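Farnesyl pyrophosphate synthetase (Staphylococcus aureus, PDB 5H9D) probably catalyses the magnesium-dependent chain elongation of allylic diphosphates that makes heptaprenyl diphosphate, working beside a second, different subunit. Local coordinates at residues Leu4-Glu9 / Lys304-Ser309; Arg16-Ile21 / His34-Gly39; Glu72-Ala77 / Glu119-Val124; Arg163-Lys168 / Phe205-Asp210. All blocks are in the same frame, centred on the assembly; numbering follows the deposited sequence.

Contact 1: residues Leu4-Glu9 / Lys304-Ser309; sequences LNMNNE and KSLLLS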
loop_
_atom_site.group_PDB
_atom_site.type_symbol
_atom_site.label_atom_id
_atom_site.label_comp_id
_atom_site.label_asym_id
_atom_site.label_seq_id
_atom_site.Cartn_x
_atom_site.Cartn_y
_atom_site.Cartn_z
ATOM N N LEU A 4 -4.015 -22.445 20.964
ATOM C CA LEU A 4 -3.423 -21.593 19.958
ATOM C C LEU A 4 -2.052 -21.117 20.422
ATOM O O LEU A 4 -1.920 -20.552 21.508
ATOM C CB LEU A 4 -4.337 -20.386 19.727
ATOM C CG LEU A 4 -4.292 -19.632 18.406
ATOM C CD1 LEU A 4 -4.799 -20.490 17.287
ATOM C CD2 LEU A 4 -5.166 -18.415 18.529
ATOM N N ASN A 5 -1.031 -21.376 19.607
ATOM C CA ASN A 5 0.321 -20.916 19.890
ATOM C C ASN A 5 0.566 -19.854 18.821
ATOM O O ASN A 5 0.399 -20.102 17.626
ATOM C CB ASN A 5 1.328 -22.053 19.766
ATOM C CG ASN A 5 2.741 -21.616 20.088
ATOM O OD1 ASN A 5 3.375 -20.894 19.308
ATOM N ND2 ASN A 5 3.245 -22.036 21.248
ATOM N N MET A 6 0.929 -18.658 19.264
ATOM C CA MET A 6 1.156 -17.560 18.349
ATOM C C MET A 6 2.347 -17.901 17.474
ATOM O O MET A 6 2.241 -17.934 16.251
ATOM C CB MET A 6 1.415 -16.275 19.133
ATOM C CG MET A 6 1.044 -14.995 18.385
ATOM S SD MET A 6 -0.616 -14.405 18.714
ATOM C CE MET A 6 -1.526 -15.774 18.226
ATOM N N ASN A 7 3.482 -18.173 18.105
ATOM C CA ASN A 7 4.696 -18.517 17.374
ATOM C C ASN A 7 4.388 -19.494 16.256
ATOM O O ASN A 7 4.766 -19.292 15.115
ATOM C CB ASN A 7 5.714 -19.144 18.322
ATOM C CG ASN A 7 6.513 -18.114 19.079
ATOM O OD1 ASN A 7 6.090 -16.963 19.206
ATOM N ND2 ASN A 7 7.670 -18.522 19.599
ATOM N N ASN A 8 3.696 -20.558 16.606
ATOM C CA ASN A 8 3.337 -21.575 15.654
ATOM C C ASN A 8 2.431 -20.978 14.593
ATOM O O ASN A 8 2.562 -21.296 13.413
ATOM C CB ASN A 8 2.647 -22.743 16.385
ATOM C CG ASN A 8 2.099 -23.812 15.433
ATOM O OD1 ASN A 8 2.853 -24.461 14.700
ATOM N ND2 ASN A 8 0.777 -23.996 15.444
ATOM N N GLU A 9 1.519 -20.097 14.994
ATOM C CA GLU A 9 0.606 -19.519 14.010
ATOM C C GLU A 9 1.312 -18.640 13.015
ATOM O O GLU A 9 0.998 -18.689 11.833
ATOM C CB GLU A 9 -0.514 -18.725 14.670
ATOM C CG GLU A 9 -1.554 -19.549 15.418
ATOM C CD GLU A 9 -2.124 -20.689 14.601
ATOM O OE1 GLU A 9 -1.662 -21.833 14.787
ATOM O OE2 GLU A 9 -3.030 -20.444 13.782
ATOM N N LYS A 304 -8.445 -14.323 24.514
ATOM C CA LYS A 304 -8.508 -13.098 25.292
ATOM C C LYS A 304 -7.239 -12.886 26.118
ATOM O O LYS A 304 -6.868 -11.757 26.388
ATOM C CB LYS A 304 -9.725 -13.114 26.207
ATOM C CG LYS A 304 -9.863 -11.889 27.132
ATOM C CD LYS A 304 -11.098 -12.034 28.010
ATOM C CE LYS A 304 -11.324 -10.818 28.871
ATOM N NZ LYS A 304 -12.520 -10.986 29.762
ATOM N N SER A 305 -6.569 -13.966 26.509
ATOM C CA SER A 305 -5.334 -13.854 27.283
ATOM C C SER A 305 -4.155 -13.465 26.391
ATOM O O SER A 305 -3.194 -12.822 26.835
ATOM C CB SER A 305 -4.991 -15.184 27.969
ATOM O OG SER A 305 -5.917 -15.539 28.975
ATOM N N LEU A 306 -4.218 -13.880 25.131
ATOM C CA LEU A 306 -3.148 -13.600 24.180
ATOM C C LEU A 306 -3.223 -12.184 23.675
ATOM O O LEU A 306 -2.216 -11.528 23.536
ATOM C CB LEU A 306 -3.191 -14.600 23.016
ATOM C CG LEU A 306 -2.613 -15.993 23.355
ATOM C CD1 LEU A 306 -2.961 -17.013 22.285
ATOM C CD2 LEU A 306 -1.110 -15.874 23.513
ATOM N N LEU A 307 -4.428 -11.711 23.416
ATOM C CA LEU A 307 -4.616 -10.347 22.954
ATOM C C LEU A 307 -4.188 -9.421 24.097
ATOM O O LEU A 307 -3.449 -8.470 23.859
ATOM C CB LEU A 307 -6.084 -10.137 22.572
ATOM C CG LEU A 307 -6.600 -8.946 21.767
ATOM C CD1 LEU A 307 -5.849 -8.777 20.487
ATOM C CD2 LEU A 307 -8.092 -9.190 21.483
ATOM N N LEU A 308 -4.632 -9.707 25.328
ATOM C CA LEU A 308 -4.258 -8.902 26.501
ATOM C C LEU A 308 -2.737 -8.840 26.627
ATOM O O LEU A 308 -2.155 -7.778 26.836
ATOM C CB LEU A 308 -4.844 -9.489 27.793
ATOM C CG LEU A 308 -6.292 -9.133 28.155
ATOM C CD1 LEU A 308 -6.913 -10.275 28.957
ATOM C CD2 LEU A 308 -6.336 -7.858 28.942
ATOM N N SER A 309 -2.104 -9.998 26.498
ATOM C CA SER A 309 -0.653 -10.098 26.553
ATOM C C SER A 309 0.010 -9.302 25.415
ATOM O O SER A 309 0.899 -8.491 25.648
ATOM C CB SER A 309 -0.251 -11.564 26.453
ATOM O OG SER A 309 1.154 -11.691 26.433
#
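Leu306 meets the N-terminal segment with a single branch, CD1, which is presented to both Leu4 and Met6. Its CG lies beside the backbone N and anti to the carbonyl carbon (chi1 -78°), and this aims the branched end of the side chain at residues 4-9. Against Leu4 the methyl meets backbone as well as side chain: Leu306 CD1 lies 3.8 Å from the carbonyl Leu4 O and 4.5 Å from Leu4 CB. Met6 closes in with its terminal methyl, Met6 CE standing 4.5 Å from Leu306 CD1. The thioether is not stretched out; the turn at chi2 (93°) and the next at chi3 fold SD and CE back beside the start of the helix. Between Leu4 and Met6, Asn5 points the other way and caps the helix. Asn8 N gives a nearly straight bond of 2.7 Å to Asn5 OD1, reaching it somewhat tilted from the amide plane. Leu50 of helix 43-51 touches both Met6 and Leu306, joining the thin contact to the body of the protein. The arrangement is that of an N-capped helix start at the surface of an all-helical prenyl synthase fold, where the first helix of the chain packs near the last, helix 302-315.

Contact 2: residues Arg16-Ile21 / His34-Gly39; sequences RLEKAI and HLLSSG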
loop_
_atom_site.group_PDB
_atom_site.type_symbol
_atom_site.label_atom_id
_atom_site.label_comp_id
_atom_site.label_asym_id
_atom_site.label_seq_id
_atom_site.Cartn_x
_atom_site.Cartn_y
_atom_site.Cartn_z
ATOM N N ARG A 16 3.330 -19.595 4.052
ATOM C CA ARG A 16 2.330 -19.299 3.045
ATOM C C ARG A 16 2.795 -18.028 2.318
ATOM O O ARG A 16 2.489 -17.823 1.138
ATOM C CB ARG A 16 0.979 -19.073 3.726
ATOM C CG ARG A 16 -0.086 -20.119 3.400
ATOM C CD ARG A 16 -1.120 -20.347 4.511
ATOM N NE ARG A 16 -0.585 -21.337 5.438
ATOM C CZ ARG A 16 -1.246 -22.397 5.899
ATOM N NH1 ARG A 16 -2.501 -22.614 5.524
ATOM N NH2 ARG A 16 -0.636 -23.253 6.712
ATOM N N LEU A 17 3.538 -17.176 3.022
ATOM C CA LEU A 17 4.075 -15.968 2.414
ATOM C C LEU A 17 5.234 -16.333 1.511
ATOM O O LEU A 17 5.398 -15.754 0.440
ATOM C CB LEU A 17 4.580 -14.992 3.458
ATOM C CG LEU A 17 3.559 -13.981 3.963
ATOM C CD1 LEU A 17 4.153 -13.303 5.194
ATOM C CD2 LEU A 17 3.195 -12.978 2.868
ATOM N N GLU A 18 6.048 -17.284 1.951
ATOM C CA GLU A 18 7.185 -17.733 1.168
ATOM C C GLU A 18 6.749 -18.362 -0.162
ATOM O O GLU A 18 7.429 -18.194 -1.188
ATOM C CB GLU A 18 8.018 -18.724 1.979
ATOM C CG GLU A 18 8.957 -18.057 2.971
ATOM C CD GLU A 18 9.557 -19.035 3.971
ATOM O OE1 GLU A 18 9.636 -20.245 3.677
ATOM O OE2 GLU A 18 9.958 -18.582 5.057
ATOM N N LYS A 19 5.636 -19.093 -0.165
ATOM C CA LYS A 19 5.206 -19.654 -1.436
ATOM C C LYS A 19 4.644 -18.537 -2.333
ATOM O O LYS A 19 5.014 -18.426 -3.506
ATOM C CB LYS A 19 4.129 -20.713 -1.252
ATOM C CG LYS A 19 3.726 -21.360 -2.570
ATOM C CD LYS A 19 2.361 -22.020 -2.469
ATOM C CE LYS A 19 1.920 -22.642 -3.794
ATOM N NZ LYS A 19 0.654 -23.405 -3.621
ATOM N N ALA A 20 3.764 -17.710 -1.768
ATOM C CA ALA A 20 3.131 -16.608 -2.479
ATOM C C ALA A 20 4.099 -15.670 -3.186
ATOM O O ALA A 20 3.760 -15.040 -4.170
ATOM C CB ALA A 20 2.268 -15.826 -1.512
ATOM N N ILE A 21 5.323 -15.619 -2.706
ATOM C CA ILE A 21 6.321 -14.730 -3.257
ATOM C C ILE A 21 7.087 -15.263 -4.488
ATOM O O ILE A 21 7.748 -14.514 -5.228
ATOM C CB ILE A 21 7.263 -14.305 -2.080
ATOM C CG1 ILE A 21 7.092 -12.818 -1.847
ATOM C CG2 ILE A 21 8.696 -14.663 -2.325
ATOM C CD1 ILE A 21 5.680 -12.427 -1.725
ATOM N N HIS A 34 14.201 -11.196 -0.121
ATOM C CA HIS A 34 15.188 -10.406 0.589
ATOM C C HIS A 34 14.468 -9.656 1.718
ATOM O O HIS A 34 14.849 -9.769 2.873
ATOM C CB HIS A 34 15.836 -9.401 -0.356
ATOM C CG HIS A 34 16.803 -8.479 0.312
ATOM N ND1 HIS A 34 17.825 -8.930 1.118
ATOM C CD2 HIS A 34 16.925 -7.132 0.260
ATOM C CE1 HIS A 34 18.536 -7.896 1.534
ATOM N NE2 HIS A 34 18.010 -6.792 1.028
ATOM N N LEU A 35 13.424 -8.899 1.367
ATOM C CA LEU A 35 12.627 -8.145 2.335
ATOM C C LEU A 35 11.916 -9.048 3.336
ATOM O O LEU A 35 11.969 -8.826 4.543
ATOM C CB LEU A 35 11.581 -7.312 1.610
ATOM C CG LEU A 35 10.619 -6.463 2.451
ATOM C CD1 LEU A 35 11.393 -5.374 3.199
ATOM C CD2 LEU A 35 9.572 -5.829 1.547
ATOM N N LEU A 36 11.248 -10.079 2.838
ATOM C CA LEU A 36 10.521 -10.987 3.710
ATOM C C LEU A 36 11.357 -11.619 4.827
ATOM O O LEU A 36 10.932 -11.701 5.973
ATOM C CB LEU A 36 9.879 -12.089 2.866
ATOM C CG LEU A 36 9.037 -13.017 3.722
ATOM C CD1 LEU A 36 7.819 -12.242 4.159
ATOM C CD2 LEU A 36 8.669 -14.266 2.968
ATOM N N SER A 37 12.549 -12.065 4.469
ATOM C CA SER A 37 13.475 -12.723 5.390
ATOM C C SER A 37 14.378 -11.829 6.241
ATOM O O SER A 37 14.967 -12.319 7.195
ATOM C CB SER A 37 14.363 -13.674 4.600
ATOM O OG SER A 37 15.012 -12.937 3.572
ATOM N N SER A 38 14.533 -10.555 5.888
ATOM C CA SER A 38 15.375 -9.682 6.692
ATOM C C SER A 38 14.514 -9.410 7.909
ATOM O O SER A 38 14.960 -8.874 8.918
ATOM C CB SER A 38 15.778 -8.397 5.928
ATOM O OG SER A 38 14.681 -7.610 5.511
ATOM N N GLY A 39 13.263 -9.844 7.759
ATOM C CA GLY A 39 12.214 -9.809 8.773
ATOM C C GLY A 39 11.774 -8.709 9.710
ATOM O O GLY A 39 12.580 -8.014 10.332
#
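Leu36 carries most of this contact, dividing its two methyls between Leu17 and Glu18. Its CG stands anti to the backbone N (chi1 -177°), which sends the isobutyl group straight across to the other helix. Leu36 CD1 packs against Leu17 CD1 at 4.0 Å, methyl to methyl. The other branch, Leu36 CD2, lies 4.2 Å from Leu17 CB and 4.1 Å from the backbone Glu18 N. Helices 6-20 and 26-38 run in roughly opposite directions, joined by a short connection, and form a helical hairpin at the start of the chain; Leu36 fills the space between its arms where Glu18 and Leu36 have their CA atoms 7.9 Å apart. Of the Glu18 side chain it is the aliphatic part that touches: Glu18 CG lies 3.8 Å from Leu36 CD2, the two side chains crossing at about a right angle. Beyond CG the glutamate is extended (chi2 168°), and its carboxylate is carried away from the leucine. Leu36 has Arg42 as a further neighbour.

Contact 3: residues Glu72-Ala77 / Glu119-Val124; sequences ELIHMA and EHLMAV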
loop_
_atom_site.group_PDB
_atom_site.type_symbol
_atom_site.label_atom_id
_atom_site.label_comp_id
_atom_site.label_asym_id
_atom_site.label_seq_id
_atom_site.Cartn_x
_atom_site.Cartn_y
_atom_site.Cartn_z
ATOM N N GLU A 72 0.010 -8.959 5.139
ATOM C CA GLU A 72 1.452 -8.768 5.218
ATOM C C GLU A 72 2.016 -8.406 3.853
ATOM O O GLU A 72 2.981 -7.677 3.765
ATOM C CB GLU A 72 2.116 -10.024 5.776
ATOM C CG GLU A 72 3.544 -9.855 6.278
ATOM C CD GLU A 72 3.701 -8.807 7.365
ATOM O OE1 GLU A 72 2.670 -8.360 7.898
ATOM O OE2 GLU A 72 4.849 -8.419 7.693
ATOM N N LEU A 73 1.408 -8.897 2.778
ATOM C CA LEU A 73 1.893 -8.584 1.433
ATOM C C LEU A 73 1.600 -7.116 1.072
ATOM O O LEU A 73 2.421 -6.470 0.430
ATOM C CB LEU A 73 1.269 -9.540 0.404
ATOM C CG LEU A 73 1.607 -11.043 0.407
ATOM C CD1 LEU A 73 0.703 -11.842 -0.525
ATOM C CD2 LEU A 73 3.040 -11.240 -0.016
ATOM N N ILE A 74 0.439 -6.591 1.491
ATOM C CA ILE A 74 0.075 -5.196 1.228
ATOM C C ILE A 74 0.993 -4.296 2.090
ATOM O O ILE A 74 1.477 -3.248 1.642
ATOM C CB ILE A 74 -1.443 -4.909 1.568
ATOM C CG1 ILE A 74 -2.349 -5.562 0.516
ATOM C CG2 ILE A 74 -1.724 -3.402 1.556
ATOM C CD1 ILE A 74 -3.758 -5.884 1.013
ATOM N N HIS A 75 1.211 -4.709 3.333
ATOM C CA HIS A 75 2.107 -3.997 4.229
ATOM C C HIS A 75 3.501 -3.857 3.574
ATOM O O HIS A 75 4.092 -2.766 3.524
ATOM C CB HIS A 75 2.215 -4.784 5.525
ATOM C CG HIS A 75 3.181 -4.210 6.507
ATOM N ND1 HIS A 75 3.304 -2.851 6.725
ATOM C CD2 HIS A 75 4.056 -4.811 7.347
ATOM C CE1 HIS A 75 4.214 -2.642 7.658
ATOM N NE2 HIS A 75 4.685 -3.814 8.051
ATOM N N MET A 76 4.010 -4.986 3.078
ATOM C CA MET A 76 5.299 -5.074 2.396
ATOM C C MET A 76 5.338 -4.215 1.131
ATOM O O MET A 76 6.340 -3.542 0.853
ATOM C CB MET A 76 5.585 -6.509 1.997
ATOM C CG MET A 76 5.871 -7.455 3.117
ATOM S SD MET A 76 5.853 -9.194 2.548
ATOM C CE MET A 76 7.490 -9.379 1.865
ATOM N N ALA A 77 4.277 -4.244 0.337
ATOM C CA ALA A 77 4.294 -3.408 -0.855
ATOM C C ALA A 77 4.527 -1.964 -0.387
ATOM O O ALA A 77 5.331 -1.236 -0.946
ATOM C CB ALA A 77 2.946 -3.532 -1.652
ATOM N N GLU A 119 -4.968 -11.002 -4.972
ATOM C CA GLU A 119 -5.267 -12.383 -5.301
ATOM C C GLU A 119 -5.692 -13.075 -4.025
ATOM O O GLU A 119 -6.675 -13.812 -4.012
ATOM C CB GLU A 119 -4.037 -13.122 -5.809
ATOM C CG GLU A 119 -3.700 -13.006 -7.263
ATOM C CD GLU A 119 -2.602 -14.014 -7.634
ATOM O OE1 GLU A 119 -2.023 -13.899 -8.747
ATOM O OE2 GLU A 119 -2.331 -14.928 -6.796
ATOM N N HIS A 120 -4.941 -12.840 -2.952
ATOM C CA HIS A 120 -5.227 -13.491 -1.688
ATOM C C HIS A 120 -6.479 -13.031 -0.932
ATOM O O HIS A 120 -7.017 -13.776 -0.120
ATOM C CB HIS A 120 -3.987 -13.438 -0.796
ATOM C CG HIS A 120 -2.902 -14.375 -1.230
ATOM N ND1 HIS A 120 -2.553 -15.501 -0.512
ATOM C CD2 HIS A 120 -2.111 -14.370 -2.326
ATOM C CE1 HIS A 120 -1.595 -16.149 -1.149
ATOM N NE2 HIS A 120 -1.309 -15.485 -2.255
ATOM N N LEU A 121 -6.958 -11.829 -1.210
ATOM C CA LEU A 121 -8.161 -11.340 -0.549
ATOM C C LEU A 121 -9.409 -11.946 -1.178
ATOM O O LEU A 121 -10.485 -11.876 -0.583
ATOM C CB LEU A 121 -8.248 -9.823 -0.644
ATOM C CG LEU A 121 -7.369 -9.086 0.351
ATOM C CD1 LEU A 121 -7.319 -7.588 0.023
ATOM C CD2 LEU A 121 -7.920 -9.326 1.730
ATOM N N MET A 122 -9.267 -12.534 -2.370
ATOM C CA MET A 122 -10.412 -13.144 -3.060
ATOM C C MET A 122 -10.810 -14.450 -2.384
ATOM O O MET A 122 -11.611 -15.221 -2.927
ATOM C CB MET A 122 -10.107 -13.423 -4.542
ATOM C CG MET A 122 -9.503 -14.811 -4.823
ATOM C CE MET A 122 -10.853 -15.516 -7.152
ATOM N N ALA A 123 -10.220 -14.698 -1.212
ATOM C CA ALA A 123 -10.513 -15.886 -0.420
ATOM C C ALA A 123 -11.616 -15.469 0.549
ATOM O O ALA A 123 -12.267 -16.293 1.185
ATOM C CB ALA A 123 -9.271 -16.344 0.336
ATOM N N VAL A 124 -11.805 -14.169 0.681
ATOM C CA VAL A 124 -12.864 -13.661 1.521
ATOM C C VAL A 124 -14.020 -13.673 0.524
ATOM O O VAL A 124 -13.807 -13.449 -0.671
ATOM C CB VAL A 124 -12.574 -12.219 1.975
ATOM C CG1 VAL A 124 -13.729 -11.695 2.822
ATOM C CG2 VAL A 124 -11.271 -12.178 2.761
#
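Leu73, Ile74, His120 and Leu121 share one choice of first torsion: in each, the chain leaves beside the backbone N, with CG (CG1 in the isoleucine) anti to the carbonyl carbon. On helix 62-85 this sends two neighbouring residues toward the end of helix 103-121, where two neighbouring residues receive them. For His120, chi1 of -73° swings the imidazole toward Leu73, and chi2 of -110° turns a face of the ring to it. Leu73 CD1 sits over that face, displaced toward the rim, and its nearest ring atom is His120 CD2 at 4.2 Å. The touch is thus a methyl above the carbon side of the imidazole. The second pair is purely aliphatic. Ile74 is extended at chi2 (155°), putting its CD1 methyl at the far end of the chain, 4.1 Å from Leu121 CD1, and the two side chains cross at about a right angle. Leu121 leaves its backbone to one side of Ile74, and its end comes closer than its root. Ile137 of helix 127-150 adds to the packing round Ile74. Leu121 also packs on Tyr82 of the neighbouring subunit 1 chain, so this contact backs directly onto the subunit interface. No hydrogen bond joins the two segments. The helices are held here by dispersion and the exclusion of water, while one ring nitrogen of His120, ND1, makes a weak hydrogen bond to Gln66, which probably helps to set the rotation of the ring.

Contact 4: residues Arg163-Lys168 / Phe205-Asp210; sequences RRINRK and FQIIDD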
loop_
_atom_site.group_PDB
_atom_site.type_symbol
_atom_site.label_atom_id
_atom_site.label_comp_id
_atom_site.label_asym_id
_atom_site.label_seq_id
_atom_site.Cartn_x
_atom_site.Cartn_y
_atom_site.Cartn_z
ATOM N N ARG A 163 -5.138 12.485 12.673
ATOM C CA ARG A 163 -5.878 12.079 11.496
ATOM C C ARG A 163 -4.873 11.472 10.508
ATOM O O ARG A 163 -5.202 10.568 9.727
ATOM C CB ARG A 163 -6.599 13.324 10.946
ATOM C CG ARG A 163 -7.613 13.109 9.836
ATOM C CD ARG A 163 -8.742 14.138 9.936
ATOM N NE ARG A 163 -8.236 15.474 10.229
ATOM C CZ ARG A 163 -8.991 16.481 10.673
ATOM N NH1 ARG A 163 -10.295 16.297 10.868
ATOM N NH2 ARG A 163 -8.442 17.664 10.953
ATOM N N ARG A 164 -3.632 11.950 10.600
ATOM C CA ARG A 164 -2.533 11.517 9.741
ATOM C C ARG A 164 -1.964 10.173 10.155
ATOM O O ARG A 164 -1.514 9.416 9.294
ATOM C CB ARG A 164 -1.406 12.573 9.722
ATOM C CG ARG A 164 -0.344 12.418 8.602
ATOM C CD ARG A 164 0.515 13.701 8.406
ATOM N NE ARG A 164 1.560 13.821 9.428
ATOM C CZ ARG A 164 1.842 14.934 10.110
ATOM N NH1 ARG A 164 1.167 16.058 9.886
ATOM N NH2 ARG A 164 2.776 14.917 11.051
ATOM N N ILE A 165 -1.952 9.857 11.449
ATOM C CA ILE A 165 -1.413 8.558 11.836
ATOM C C ILE A 165 -2.518 7.517 11.824
ATOM O O ILE A 165 -2.284 6.316 11.948
ATOM C CB ILE A 165 -0.702 8.590 13.214
ATOM C CG1 ILE A 165 -1.681 8.915 14.314
ATOM C CG2 ILE A 165 0.444 9.594 13.175
ATOM C CD1 ILE A 165 -1.072 8.768 15.635
ATOM N N ASN A 166 -3.736 8.000 11.648
ATOM C CA ASN A 166 -4.876 7.121 11.555
ATOM C C ASN A 166 -4.878 6.459 10.165
ATOM O O ASN A 166 -5.000 5.233 10.044
ATOM C CB ASN A 166 -6.156 7.904 11.738
ATOM C CG ASN A 166 -7.368 7.054 11.477
ATOM O OD1 ASN A 166 -7.591 6.045 12.167
ATOM N ND2 ASN A 166 -8.156 7.432 10.465
ATOM N N ARG A 167 -4.752 7.270 9.112
ATOM C CA ARG A 167 -4.724 6.748 7.745
ATOM C C ARG A 167 -3.409 5.993 7.506
ATOM O O ARG A 167 -3.394 4.858 7.007
ATOM C CB ARG A 167 -4.818 7.877 6.726
ATOM C CG ARG A 167 -6.051 8.747 6.808
ATOM C CD ARG A 167 -5.788 10.070 6.087
ATOM N NE ARG A 167 -6.701 11.112 6.537
ATOM C CZ ARG A 167 -7.942 11.284 6.082
ATOM N NH1 ARG A 167 -8.434 10.488 5.128
ATOM N NH2 ARG A 167 -8.708 12.236 6.617
ATOM N N LYS A 168 -2.308 6.639 7.865
ATOM C CA LYS A 168 -0.974 6.081 7.699
ATOM C C LYS A 168 -0.683 4.740 8.391
ATOM O O LYS A 168 -0.014 3.891 7.798
ATOM C CB LYS A 168 0.046 7.142 8.149
ATOM C CG LYS A 168 1.486 6.690 8.441
ATOM C CD LYS A 168 2.290 7.896 8.978
ATOM C CE LYS A 168 3.539 7.527 9.797
ATOM N NZ LYS A 168 4.718 7.025 9.003
ATOM N N PHE A 205 0.506 2.495 18.569
ATOM C CA PHE A 205 1.618 1.936 17.840
ATOM C C PHE A 205 2.473 3.054 17.257
ATOM O O PHE A 205 3.645 3.210 17.615
ATOM C CB PHE A 205 1.060 1.051 16.721
ATOM C CG PHE A 205 2.113 0.248 15.975
ATOM C CD1 PHE A 205 2.968 -0.614 16.649
ATOM C CD2 PHE A 205 2.211 0.316 14.593
ATOM C CE1 PHE A 205 3.892 -1.389 15.952
ATOM C CE2 PHE A 205 3.123 -0.456 13.901
ATOM C CZ PHE A 205 3.959 -1.305 14.574
ATOM N N GLN A 206 1.868 3.827 16.352
ATOM C CA GLN A 206 2.526 4.937 15.671
ATOM C C GLN A 206 3.051 6.016 16.613
ATOM O O GLN A 206 4.140 6.545 16.407
ATOM C CB GLN A 206 1.562 5.580 14.649
ATOM C CG GLN A 206 2.219 6.628 13.732
ATOM C CD GLN A 206 3.441 6.052 12.978
ATOM O OE1 GLN A 206 3.301 5.150 12.142
ATOM N NE2 GLN A 206 4.644 6.569 13.297
ATOM N N ILE A 207 2.280 6.355 17.637
ATOM C CA ILE A 207 2.747 7.380 18.541
ATOM C C ILE A 207 4.061 6.919 19.157
ATOM O O ILE A 207 4.979 7.708 19.368
ATOM C CB ILE A 207 1.712 7.699 19.627
ATOM C CG1 ILE A 207 0.484 8.349 18.984
ATOM C CG2 ILE A 207 2.328 8.626 20.649
ATOM C CD1 ILE A 207 -0.614 8.740 19.928
ATOM N N ILE A 208 4.168 5.623 19.406
ATOM C CA ILE A 208 5.392 5.098 19.979
ATOM C C ILE A 208 6.559 5.241 19.015
ATOM O O ILE A 208 7.633 5.669 19.428
ATOM C CB ILE A 208 5.197 3.647 20.460
ATOM C CG1 ILE A 208 4.543 3.695 21.842
ATOM C CG2 ILE A 208 6.517 2.888 20.507
ATOM C CD1 ILE A 208 3.693 2.486 22.154
ATOM N N ASP A 209 6.370 4.898 17.746
ATOM C CA ASP A 209 7.437 5.085 16.756
ATOM C C ASP A 209 8.004 6.522 16.838
ATOM O O ASP A 209 9.209 6.725 16.915
ATOM C CB ASP A 209 6.899 4.908 15.330
ATOM C CG ASP A 209 6.871 3.473 14.872
ATOM O OD1 ASP A 209 6.305 2.606 15.580
ATOM O OD2 ASP A 209 7.406 3.220 13.771
ATOM N N ASP A 210 7.112 7.509 16.814
ATOM C CA ASP A 210 7.514 8.902 16.833
ATOM C C ASP A 210 8.262 9.277 18.063
ATOM O O ASP A 210 9.132 10.133 18.032
ATOM C CB ASP A 210 6.305 9.823 16.657
ATOM C CG ASP A 210 5.611 9.610 15.328
ATOM O OD1 ASP A 210 6.217 8.971 14.414
ATOM O OD2 ASP A 210 4.463 10.091 15.197
#
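Ile165 and Gln206 bring the two backbones nearest, CA to CA 6.6 Å, where helix segments 163-168 and 205-210 cross at 111° with their axes 10.3 Å apart. Ile165 holds CG1 between its backbone N and carbonyl carbon (chi1 64°), and the side chain forks over the other helix. One prong, Ile165 CG2, lies 3.5 Å from Gln206 CG; the other, Ile165 CD1, reaches Ile207 CG1 at 3.7 Å. Asp209 and Asp210 at the end of 205-210 open the second DDxxD motif of trans-prenyl synthases, whose acids in relatives help bind the magnesium ions that hold the allylic diphosphate. Lys168 comes in over the amide of Gln206 at about a right angle. Its methylene is what touches, Lys168 CE lying 3.3 Å from Gln206 OE1, while the bend at the end of the chain keeps NZ farther off and without a hydrogen bond to that oxygen. Gln206 OE1 is bonded instead to Thr169 OG1. At the other end of the amide, Gln206 NE2 gives a weak, bent bond of 3.1 Å to Asp210 OD1, and Tyr161 OH holds the second oxygen, Asp210 OD2.

In the fold
Contacts 2 and 3 are neighbours, with centres 13 Å apart, and meet directly: Leu17 and Ile21 of contact 2 pack on Leu73 of contact 3, and Ala20 on His120. Together they tie the N-terminal hairpin to helices 62-85 and 103-121. Contact 1 shares helix 6-20 with contact 2 but lies 22 Å away, centre to centre, and joins the two ends of the chain. The other three contacts are nested within its loop, following one another in the order 2, 3, 4. Contact 4 lies closest to the chain centre, 22 to 25 Å from the others, and brings together helices 158-183 and 188-215, the latter carrying the aspartate-rich motif.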